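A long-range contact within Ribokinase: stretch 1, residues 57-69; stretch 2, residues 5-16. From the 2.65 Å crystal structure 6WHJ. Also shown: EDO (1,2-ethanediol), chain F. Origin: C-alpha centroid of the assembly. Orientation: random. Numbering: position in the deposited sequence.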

# COMPACT_ATOMS: atom_id res chain seq x y z
N ARG B 57 10.75 -32.37 -8.26
CA ARG B 57 11.41 -32.88 -9.45
C ARG B 57 10.56 -32.62 -10.69
O ARG B 57 11.03 -32.01 -11.66
CB ARG B 57 11.70 -34.38 -9.29
N ASP B 58 9.31 -33.07 -10.67
CA ASP B 58 8.32 -32.78 -11.70
C ASP B 58 7.26 -31.86 -11.10
O ASP B 58 6.56 -32.27 -10.16
CB ASP B 58 7.68 -34.07 -12.23
CG ASP B 58 6.36 -33.84 -12.95
OD1 ASP B 58 6.20 -32.80 -13.63
OD2 ASP B 58 5.49 -34.74 -12.88
N PRO B 59 7.15 -30.62 -11.56
CA PRO B 59 6.21 -29.67 -10.92
C PRO B 59 4.76 -30.10 -10.97
O PRO B 59 3.97 -29.63 -10.14
CB PRO B 59 6.43 -28.36 -11.69
CG PRO B 59 7.74 -28.52 -12.39
CD PRO B 59 7.97 -29.98 -12.61
N SER B 60 4.38 -31.00 -11.88
CA SER B 60 2.96 -31.35 -12.02
C SER B 60 2.40 -32.08 -10.80
O SER B 60 1.20 -32.34 -10.76
CB SER B 60 2.75 -32.18 -13.29
OG SER B 60 3.16 -33.52 -13.10
N ARG B 61 3.23 -32.41 -9.81
CA ARG B 61 2.76 -33.05 -8.58
C ARG B 61 2.13 -32.06 -7.61
O ARG B 61 1.45 -32.48 -6.67
CB ARG B 61 3.91 -33.76 -7.89
CG ARG B 61 4.81 -34.54 -8.83
CD ARG B 61 5.62 -35.58 -8.07
NE ARG B 61 4.84 -36.79 -7.84
CZ ARG B 61 5.31 -37.87 -7.22
NH1 ARG B 61 6.56 -37.90 -6.78
NH2 ARG B 61 4.52 -38.92 -7.07
N ALA B 62 2.35 -30.76 -7.81
CA ALA B 62 1.69 -29.74 -7.02
C ALA B 62 0.41 -29.29 -7.72
O ALA B 62 0.27 -29.40 -8.94
CB ALA B 62 2.62 -28.55 -6.80
N PHE B 63 -0.53 -28.78 -6.93
CA PHE B 63 -1.82 -28.35 -7.46
C PHE B 63 -2.29 -27.19 -6.60
O PHE B 63 -2.41 -27.33 -5.38
CB PHE B 63 -2.83 -29.51 -7.44
CG PHE B 63 -4.11 -29.24 -8.20
CD1 PHE B 63 -4.12 -29.23 -9.58
CD2 PHE B 63 -5.31 -29.02 -7.54
CE1 PHE B 63 -5.29 -28.99 -10.28
CE2 PHE B 63 -6.48 -28.78 -8.23
CZ PHE B 63 -6.47 -28.77 -9.60
N PHE B 64 -2.51 -26.03 -7.21
CA PHE B 64 -2.93 -24.85 -6.47
C PHE B 64 -4.42 -24.63 -6.67
O PHE B 64 -4.92 -24.70 -7.80
CB PHE B 64 -2.14 -23.61 -6.89
CG PHE B 64 -2.60 -22.33 -6.21
CD1 PHE B 64 -2.67 -22.26 -4.82
CD2 PHE B 64 -2.94 -21.21 -6.96
CE1 PHE B 64 -3.10 -21.10 -4.20
CE2 PHE B 64 -3.37 -20.04 -6.33
CZ PHE B 64 -3.44 -19.99 -4.95
N VAL B 65 -5.13 -24.36 -5.57
CA VAL B 65 -6.56 -24.09 -5.59
C VAL B 65 -6.76 -22.71 -5.00
O VAL B 65 -6.44 -22.48 -3.82
CB VAL B 65 -7.35 -25.14 -4.78
CG1 VAL B 65 -8.84 -24.86 -4.89
CG2 VAL B 65 -6.99 -26.55 -5.23
N GLY B 66 -7.27 -21.78 -5.81
CA GLY B 66 -7.48 -20.41 -5.37
C GLY B 66 -8.40 -19.67 -6.31
O GLY B 66 -8.74 -20.16 -7.39
N ALA B 67 -8.80 -18.47 -5.89
CA ALA B 67 -9.71 -17.63 -6.66
C ALA B 67 -9.13 -16.23 -6.81
O ALA B 67 -8.58 -15.66 -5.86
CB ALA B 67 -11.09 -17.54 -5.99
N VAL B 68 -9.22 -15.69 -8.03
CA VAL B 68 -8.76 -14.36 -8.39
C VAL B 68 -9.86 -13.68 -9.20
O VAL B 68 -10.82 -14.31 -9.65
CB VAL B 68 -7.44 -14.40 -9.19
CG1 VAL B 68 -6.34 -15.08 -8.39
CG2 VAL B 68 -7.65 -15.08 -10.56
N GLY B 69 -9.70 -12.37 -9.39
CA GLY B 69 -10.70 -11.60 -10.10
C GLY B 69 -10.58 -11.73 -11.60
O GLY B 69 -9.64 -12.31 -12.14
C1 EDO F . 1.58 -12.70 2.34
O1 EDO F . 0.63 -12.16 3.27
C2 EDO F . 1.70 -11.77 1.13
O2 EDO F . 0.39 -11.36 0.74
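Stretch 2 (5-16) STAKIVIIGSYN

Stretch 2 lies beside stretch 1 as a parallel β-strand: the axes of 9-12 and 62-65 approach to 4.7 Å and cross at -18°, with A62 paired to I9, F63 to V10, F64 to I11 and V65 to I12. T6 and A7 are extended, K8 breaks the run (phi/psi -111/-21), and I9 to I12 hold β values. Hydrogen bonds alternate between the strands. R61 O accepts twice, from K8 N (2.8 Å) and I9 N (3.0 Å), because the bend at K8 aims both amides at it. F63 N reaches I9 O at 2.8 Å, but its 119° angle makes this bond weak. I11 N donates to F63 O (2.8 Å), V65 N to I11 O (2.7 Å), and G13 N to V65 O (3.0 Å). Beyond G13 direct pairing gives way to water: water 1 accepts from A67 N (2.9 Å) and donates to G13 O (2.8 Å), while water 2 donates to Y15 O (2.9 Å) and A67 O (3.0 Å). Side chains pack on both faces: V65 CG2 meets V10 CG1 at 3.8 Å on one, and F64 CD1 lies 4.4 Å from I11 CB on the other. Before the strand, D58 satisfies S60, OD1 taking S60 N (3.1 Å) and OD2 taking S60 OG (2.6 Å). N16 ND2 donates to O2 of the ethanediol (3.2 Å).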

# COMPACT_ATOMS: atom_id res chain seq x y z
N SER B 5 2.21 -36.63 -12.73
CA SER B 5 1.08 -35.94 -13.34
C SER B 5 -0.13 -35.93 -12.40
O SER B 5 -0.84 -34.93 -12.30
CB SER B 5 0.71 -36.59 -14.68
OG SER B 5 -0.19 -35.76 -15.40
N THR B 6 -0.36 -37.05 -11.71
CA THR B 6 -1.34 -37.06 -10.64
C THR B 6 -0.88 -36.11 -9.55
O THR B 6 0.28 -36.15 -9.13
CB THR B 6 -1.50 -38.48 -10.08
OG1 THR B 6 -1.74 -39.40 -11.15
CG2 THR B 6 -2.66 -38.55 -9.08
N ALA B 7 -1.79 -35.27 -9.06
CA ALA B 7 -1.40 -34.26 -8.08
C ALA B 7 -1.25 -34.94 -6.73
O ALA B 7 -2.13 -35.70 -6.31
CB ALA B 7 -2.43 -33.14 -8.02
N LYS B 8 -0.12 -34.69 -6.06
CA LYS B 8 0.12 -35.25 -4.74
C LYS B 8 0.11 -34.21 -3.63
O LYS B 8 -0.14 -34.58 -2.48
CB LYS B 8 1.47 -35.98 -4.71
CG LYS B 8 1.69 -37.04 -5.79
CD LYS B 8 1.40 -38.45 -5.29
CE LYS B 8 -0.09 -38.76 -5.32
NZ LYS B 8 -0.43 -39.91 -4.42
N ILE B 9 0.32 -32.94 -3.96
CA ILE B 9 0.23 -31.84 -3.00
C ILE B 9 -0.83 -30.88 -3.52
O ILE B 9 -0.71 -30.36 -4.64
CB ILE B 9 1.57 -31.12 -2.81
CG1 ILE B 9 2.66 -32.09 -2.34
CG2 ILE B 9 1.43 -29.95 -1.81
CD1 ILE B 9 4.08 -31.54 -2.48
N VAL B 10 -1.87 -30.65 -2.72
CA VAL B 10 -2.95 -29.74 -3.05
C VAL B 10 -2.88 -28.58 -2.06
O VAL B 10 -2.93 -28.80 -0.84
CB VAL B 10 -4.32 -30.44 -3.01
CG1 VAL B 10 -5.45 -29.48 -3.34
CG2 VAL B 10 -4.35 -31.64 -3.94
N ILE B 11 -2.74 -27.36 -2.56
CA ILE B 11 -2.66 -26.17 -1.71
C ILE B 11 -3.91 -25.34 -1.95
O ILE B 11 -4.14 -24.85 -3.06
CB ILE B 11 -1.39 -25.34 -1.97
CG1 ILE B 11 -0.13 -26.19 -1.85
CG2 ILE B 11 -1.32 -24.16 -1.03
CD1 ILE B 11 0.38 -26.71 -3.17
N ILE B 12 -4.74 -25.20 -0.92
CA ILE B 12 -5.97 -24.43 -0.99
C ILE B 12 -5.72 -23.13 -0.23
O ILE B 12 -5.66 -23.14 1.00
CB ILE B 12 -7.15 -25.19 -0.39
CG1 ILE B 12 -7.23 -26.62 -0.96
CG2 ILE B 12 -8.44 -24.46 -0.66
CD1 ILE B 12 -8.17 -27.54 -0.18
N GLY B 13 -5.58 -22.03 -0.95
CA GLY B 13 -5.32 -20.77 -0.28
C GLY B 13 -5.32 -19.57 -1.20
O GLY B 13 -5.88 -19.59 -2.29
N SER B 14 -4.64 -18.53 -0.75
CA SER B 14 -4.80 -17.21 -1.33
C SER B 14 -3.76 -16.91 -2.40
O SER B 14 -2.65 -17.45 -2.41
CB SER B 14 -4.71 -16.16 -0.24
OG SER B 14 -3.44 -16.25 0.38
N TYR B 15 -4.14 -16.01 -3.31
CA TYR B 15 -3.20 -15.29 -4.14
C TYR B 15 -3.42 -13.80 -3.88
O TYR B 15 -4.55 -13.31 -3.98
CB TYR B 15 -3.35 -15.57 -5.64
CG TYR B 15 -2.50 -14.60 -6.44
CD1 TYR B 15 -1.14 -14.81 -6.58
CD2 TYR B 15 -3.03 -13.43 -6.97
CE1 TYR B 15 -0.33 -13.92 -7.25
CE2 TYR B 15 -2.23 -12.52 -7.66
CZ TYR B 15 -0.87 -12.78 -7.78
OH TYR B 15 -0.04 -11.91 -8.46
N ASN B 16 -2.33 -13.10 -3.56
CA ASN B 16 -2.35 -11.66 -3.41
C ASN B 16 -1.29 -11.06 -4.32
O ASN B 16 -0.16 -11.56 -4.39
CB ASN B 16 -2.07 -11.23 -1.96
CG ASN B 16 -3.10 -11.75 -0.97
OD1 ASN B 16 -4.30 -11.65 -1.20
ND2 ASN B 16 -2.63 -12.30 0.14
O HOH W 1 -7.74 -17.74 -3.28
O HOH W 2 -7.11 -13.06 -5.41